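Local coordinates for protein mannosephosphate isomerase, putative (Archaeoglobus fulgidus, PDB 1ZX5) that probably catalyses the zinc-dependent interconversion of D-mannose 6-phosphate and D-fructose 6-phosphate, as a type 1 mannose-6-phosphate isomerase, at residues 137-140 against 141-144; 168-171 against 172-176. One frame throughout, in Å; residues are numbered along the deposited sequence.

Contact 1. Residues 137-140 against 141-144; sequences VKIE and ELEE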
loop_
_atom_site.group_PDB
_atom_site.type_symbol
_atom_site.label_atom_id
_atom_site.label_comp_id
_atom_site.label_asym_id
_atom_site.label_seq_id
_atom_site.Cartn_x
_atom_site.Cartn_y
_atom_site.Cartn_z
ATOM N N VAL A 137 16.426 21.866 -5.660
ATOM C CA VAL A 137 15.553 23.026 -5.463
ATOM C C VAL A 137 15.886 23.698 -4.136
ATOM O O VAL A 137 16.477 23.080 -3.249
ATOM C CB VAL A 137 14.017 22.663 -5.516
ATOM C CG1 VAL A 137 13.622 22.121 -6.883
ATOM C CG2 VAL A 137 13.625 21.693 -4.403
ATOM N N LYS A 138 15.518 24.967 -4.011
ATOM C CA LYS A 138 15.667 25.687 -2.756
ATOM C C LYS A 138 14.298 25.825 -2.089
ATOM O O LYS A 138 13.327 26.212 -2.734
ATOM C CB LYS A 138 16.288 27.067 -2.995
ATOM C CG LYS A 138 17.665 27.048 -3.663
ATOM C CD LYS A 138 18.252 28.457 -3.701
ATOM C CE LYS A 138 19.295 28.626 -4.810
ATOM N NZ LYS A 138 20.657 28.153 -4.404
ATOM N N ILE A 139 14.227 25.501 -0.800
ATOM C CA ILE A 139 12.994 25.655 -0.023
ATOM C C ILE A 139 12.320 27.013 -0.257
ATOM O O ILE A 139 11.110 27.073 -0.467
ATOM C CB ILE A 139 13.228 25.388 1.498
ATOM C CG1 ILE A 139 12.958 23.921 1.838
ATOM C CG2 ILE A 139 12.327 26.268 2.372
ATOM C CD1 ILE A 139 11.500 23.455 1.642
ATOM N N GLU A 140 13.118 28.082 -0.235
ATOM C CA GLU A 140 12.633 29.456 -0.397
ATOM C C GLU A 140 11.952 29.673 -1.742
ATOM O O GLU A 140 10.959 30.394 -1.826
ATOM C CB GLU A 140 13.778 30.477 -0.252
ATOM C CG GLU A 140 14.561 30.408 1.058
ATOM C CD GLU A 140 15.611 29.284 1.090
ATOM O OE1 GLU A 140 16.055 28.820 0.007
ATOM O OE2 GLU A 140 15.989 28.869 2.215
ATOM N N GLU A 141 12.502 29.066 -2.790
ATOM C CA GLU A 141 11.933 29.195 -4.124
ATOM C C GLU A 141 10.633 28.390 -4.288
ATOM O O GLU A 141 9.738 28.813 -5.020
ATOM C CB GLU A 141 12.980 28.871 -5.199
ATOM C CG GLU A 141 13.977 30.039 -5.400
ATOM C CD GLU A 141 15.271 29.656 -6.128
ATOM O OE1 GLU A 141 15.347 28.543 -6.701
ATOM O OE2 GLU A 141 16.217 30.487 -6.124
ATOM N N LEU A 142 10.527 27.255 -3.591
ATOM C CA LEU A 142 9.273 26.497 -3.515
ATOM C C LEU A 142 8.179 27.317 -2.825
ATOM O O LEU A 142 7.034 27.317 -3.265
ATOM C CB LEU A 142 9.468 25.169 -2.774
ATOM C CG LEU A 142 10.352 24.079 -3.376
ATOM C CD1 LEU A 142 10.426 22.904 -2.427
ATOM C CD2 LEU A 142 9.834 23.632 -4.725
ATOM N N GLU A 143 8.551 28.010 -1.748
ATOM C CA GLU A 143 7.654 28.937 -1.035
ATOM C C GLU A 143 7.139 30.097 -1.888
ATOM O O GLU A 143 5.990 30.500 -1.742
ATOM C CB GLU A 143 8.341 29.499 0.207
ATOM C CG GLU A 143 8.120 28.675 1.438
ATOM C CD GLU A 143 8.957 29.143 2.622
ATOM O OE1 GLU A 143 8.781 30.302 3.054
ATOM O OE2 GLU A 143 9.776 28.340 3.128
ATOM N N GLU A 144 7.993 30.641 -2.757
ATOM C CA GLU A 144 7.560 31.640 -3.736
ATOM C C GLU A 144 6.414 31.096 -4.577
ATOM O O GLU A 144 5.438 31.797 -4.826
ATOM C CB GLU A 144 8.705 32.059 -4.666
ATOM C CG GLU A 144 9.803 32.882 -4.004
ATOM C CD GLU A 144 9.272 34.124 -3.298
ATOM O OE1 GLU A 144 8.950 35.119 -3.991
ATOM O OE2 GLU A 144 9.179 34.096 -2.044
HETATM O O HOH W 1 14.479 26.120 -6.464
#
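Lys138 and Glu141 run alongside each other in the same direction, and the contact between them is made by the lysine methylenes: CD of Lys138 is 3.8 Å from OE2 of Glu141. The charges do not meet. A bend at the last torsion of the lysine (chi4 -83°) leaves NZ of Lys138 5.3 Å from OE2 of Glu141, too far for a salt bridge, so any attraction is probably diffuse. The other carboxylate oxygen is held by a water, which donates to OE1 of Glu141 at 2.6 Å and accepts from the backbone N of Lys138. This bridge sits at the start of helix 139-146: Lys138 is the N-cap, and Glu141, three residues on, reaches the N-cap amide through water in the manner of one half of a capping box, the reciprocal bond being impossible for a lysine side chain. The acidic groups of the first turn would probably interact favourably with the helix dipole. The carbonyl O of Lys138 receives N of Leu142 at 3.1 Å, nearly in line with its C=O bond, and a weak bond from N of Glu141. Along the next step, N of Glu143 reaches O of Ile139 in its carbonyl plane with an N-H...O angle of 160°. On another side of the turn, Leu142 lies roughly perpendicular to Val137, with CD1 of Leu142 4.0 Å from CG2 of Val137; CD1 of Ile139 approaches CD1 of Leu142 at 4.2 Å. Trp201 of helix 201-207 touches both Leu142 and Ile139. The extended Glu143 passes slantwise by Ile139, placing OE2 of Glu143 3.4 Å from CG2 of Ile139, while that oxygen takes a hydrogen bond from NE1 of Trp201.

Contact 2. Residues 168-171 against 172-176; sequences FVIR and PGIPH
The imidazole of His176 carries Ile170 on one face and the carbonyl of Ile174 at its edge. Between these two partners the chain makes a type II beta turn, Arg171 to Ile174, as it leaves strand 167-170, the outermost strand of the six-stranded sheet of the cupin-type domain. CG2 of Ile170 stands 3.7 Å from the centroid of the His176 ring and 27° off its normal, a CH-pi contact displaced toward the rim, where CG2 of Ile170 comes within 3.4 Å of ND1 of His176. At the edge, ND1 of His176 donates to O of Ile174 over 3.2 Å; the oxygen lies in the ring plane and the bond is nearly straight at 171°. The second flat group, the guanidinium of Arg171, has CG1 of Val169 over its centre. Gly173 occupies the third position of the turn with a positive phi, where a side chain would jam against the preceding carbonyl. At chi1 66°, with CG tucked over the backbone, the ring of His176 turns back toward Ile174. Its NE2 hydrogen-bonds a glycerol, probably from the crystallisation liquor, and its ring meets those of His99 and His101, a cluster consistent with the zinc dependence expected of this family. A leucine in place of His176 would probably leave the Ile174 carbonyl without its ND1 donor and deprive the Ile170 methyl of its flat partner. The turn itself is closed by N of Ile174, which donates to O of Arg171 at 3.1 Å, and CG1 of Ile174 packs 3.3 Å from that same O of Arg171.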
loop_
_atom_site.group_PDB
_atom_site.type_symbol
_atom_site.label_atom_id
_atom_site.label_comp_id
_atom_site.label_asym_id
_atom_site.label_seq_id
_atom_site.Cartn_x
_atom_site.Cartn_y
_atom_site.Cartn_z
ATOM N N PHE A 168 7.281 1.236 -7.619
ATOM C CA PHE A 168 8.024 2.347 -7.059
ATOM C C PHE A 168 8.257 2.066 -5.590
ATOM O O PHE A 168 7.473 1.354 -4.955
ATOM C CB PHE A 168 7.243 3.667 -7.233
ATOM C CG PHE A 168 7.032 4.037 -8.664
ATOM C CD1 PHE A 168 7.991 4.773 -9.350
ATOM C CD2 PHE A 168 5.902 3.605 -9.345
ATOM C CE1 PHE A 168 7.825 5.094 -10.695
ATOM C CE2 PHE A 168 5.725 3.921 -10.692
ATOM C CZ PHE A 168 6.691 4.666 -11.367
ATOM N N VAL A 169 9.346 2.610 -5.063
ATOM C CA VAL A 169 9.576 2.615 -3.628
ATOM C C VAL A 169 9.748 4.069 -3.228
ATOM O O VAL A 169 10.668 4.744 -3.690
ATOM C CB VAL A 169 10.813 1.765 -3.195
ATOM C CG1 VAL A 169 11.071 1.919 -1.678
ATOM C CG2 VAL A 169 10.618 0.277 -3.565
ATOM N N ILE A 170 8.821 4.551 -2.398
ATOM C CA ILE A 170 8.802 5.943 -1.969
ATOM C C ILE A 170 9.318 6.012 -0.542
ATOM O O ILE A 170 8.631 5.616 0.410
ATOM C CB ILE A 170 7.372 6.577 -2.081
ATOM C CG1 ILE A 170 6.750 6.309 -3.465
ATOM C CG2 ILE A 170 7.419 8.073 -1.755
ATOM C CD1 ILE A 170 7.494 6.936 -4.638
ATOM N N ARG A 171 10.543 6.507 -0.417
ATOM C CA ARG A 171 11.226 6.626 0.868
ATOM C C ARG A 171 10.918 7.965 1.560
ATOM O O ARG A 171 10.534 8.941 0.903
ATOM C CB ARG A 171 12.735 6.422 0.672
ATOM C CG ARG A 171 13.049 4.995 0.228
ATOM C CD ARG A 171 14.542 4.686 0.066
ATOM N NE ARG A 171 14.698 3.301 -0.403
ATOM C CZ ARG A 171 14.739 2.939 -1.687
ATOM N NH1 ARG A 171 14.660 3.859 -2.649
ATOM N NH2 ARG A 171 14.854 1.652 -2.014
ATOM N N PRO A 172 11.062 8.008 2.899
ATOM C CA PRO A 172 10.803 9.241 3.646
ATOM C C PRO A 172 11.565 10.428 3.054
ATOM O O PRO A 172 12.729 10.290 2.662
ATOM C CB PRO A 172 11.337 8.914 5.040
ATOM C CG PRO A 172 11.177 7.439 5.157
ATOM C CD PRO A 172 11.466 6.896 3.787
ATOM N N GLY A 173 10.905 11.574 2.966
ATOM C CA GLY A 173 11.532 12.769 2.412
ATOM C C GLY A 173 11.333 12.968 0.918
ATOM O O GLY A 173 11.510 14.081 0.416
ATOM N N ILE A 174 10.968 11.900 0.207
ATOM C CA ILE A 174 10.753 11.955 -1.253
ATOM C C ILE A 174 9.368 12.516 -1.597
ATOM O O ILE A 174 8.358 11.926 -1.225
ATOM C CB ILE A 174 10.940 10.560 -1.936
ATOM C CG1 ILE A 174 12.332 9.965 -1.645
ATOM C CG2 ILE A 174 10.682 10.640 -3.447
ATOM C CD1 ILE A 174 13.495 10.766 -2.196
ATOM N N PRO A 175 9.320 13.656 -2.313
ATOM C CA PRO A 175 8.053 14.241 -2.762
ATOM C C PRO A 175 7.436 13.383 -3.876
ATOM O O PRO A 175 8.168 12.836 -4.723
ATOM C CB PRO A 175 8.470 15.606 -3.310
ATOM C CG PRO A 175 9.893 15.398 -3.762
ATOM C CD PRO A 175 10.485 14.439 -2.770
ATOM N N HIS A 176 6.111 13.252 -3.872
ATOM C CA HIS A 176 5.462 12.381 -4.830
ATOM C C HIS A 176 3.993 12.742 -5.024
ATOM O O HIS A 176 3.414 13.480 -4.228
ATOM C CB HIS A 176 5.631 10.902 -4.421
ATOM C CG HIS A 176 4.934 10.546 -3.142
ATOM N ND1 HIS A 176 5.468 10.814 -1.897
ATOM C CD2 HIS A 176 3.743 9.945 -2.918
ATOM C CE1 HIS A 176 4.633 10.395 -0.963
ATOM N NE2 HIS A 176 3.577 9.867 -1.556
HETATM O O HOH W 2 7.999 10.642 1.117
#

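Overall arrangement
Following the chain from the N terminus, contact 1 comes first, where the chain enters helix 139-146; it forms the opening turn of that helix rather than closing a loop. After strand 157-161 the chain runs into strand 167-170, and contact 2 turns it out of this outermost strand towards strand 176-179. The two are in series, neither nested nor crossing. The centres of contact 1 and contact 2 are about 19 Å apart. The nearest atoms of contact 1 and contact 2 are about 7 Å apart. The chain just beyond helix 201-207 relates them: Thr210 makes a backbone hydrogen bond with Val137, and its neighbour Asn209 one with Gly173, tying the peripheral helix to the six-stranded sheet.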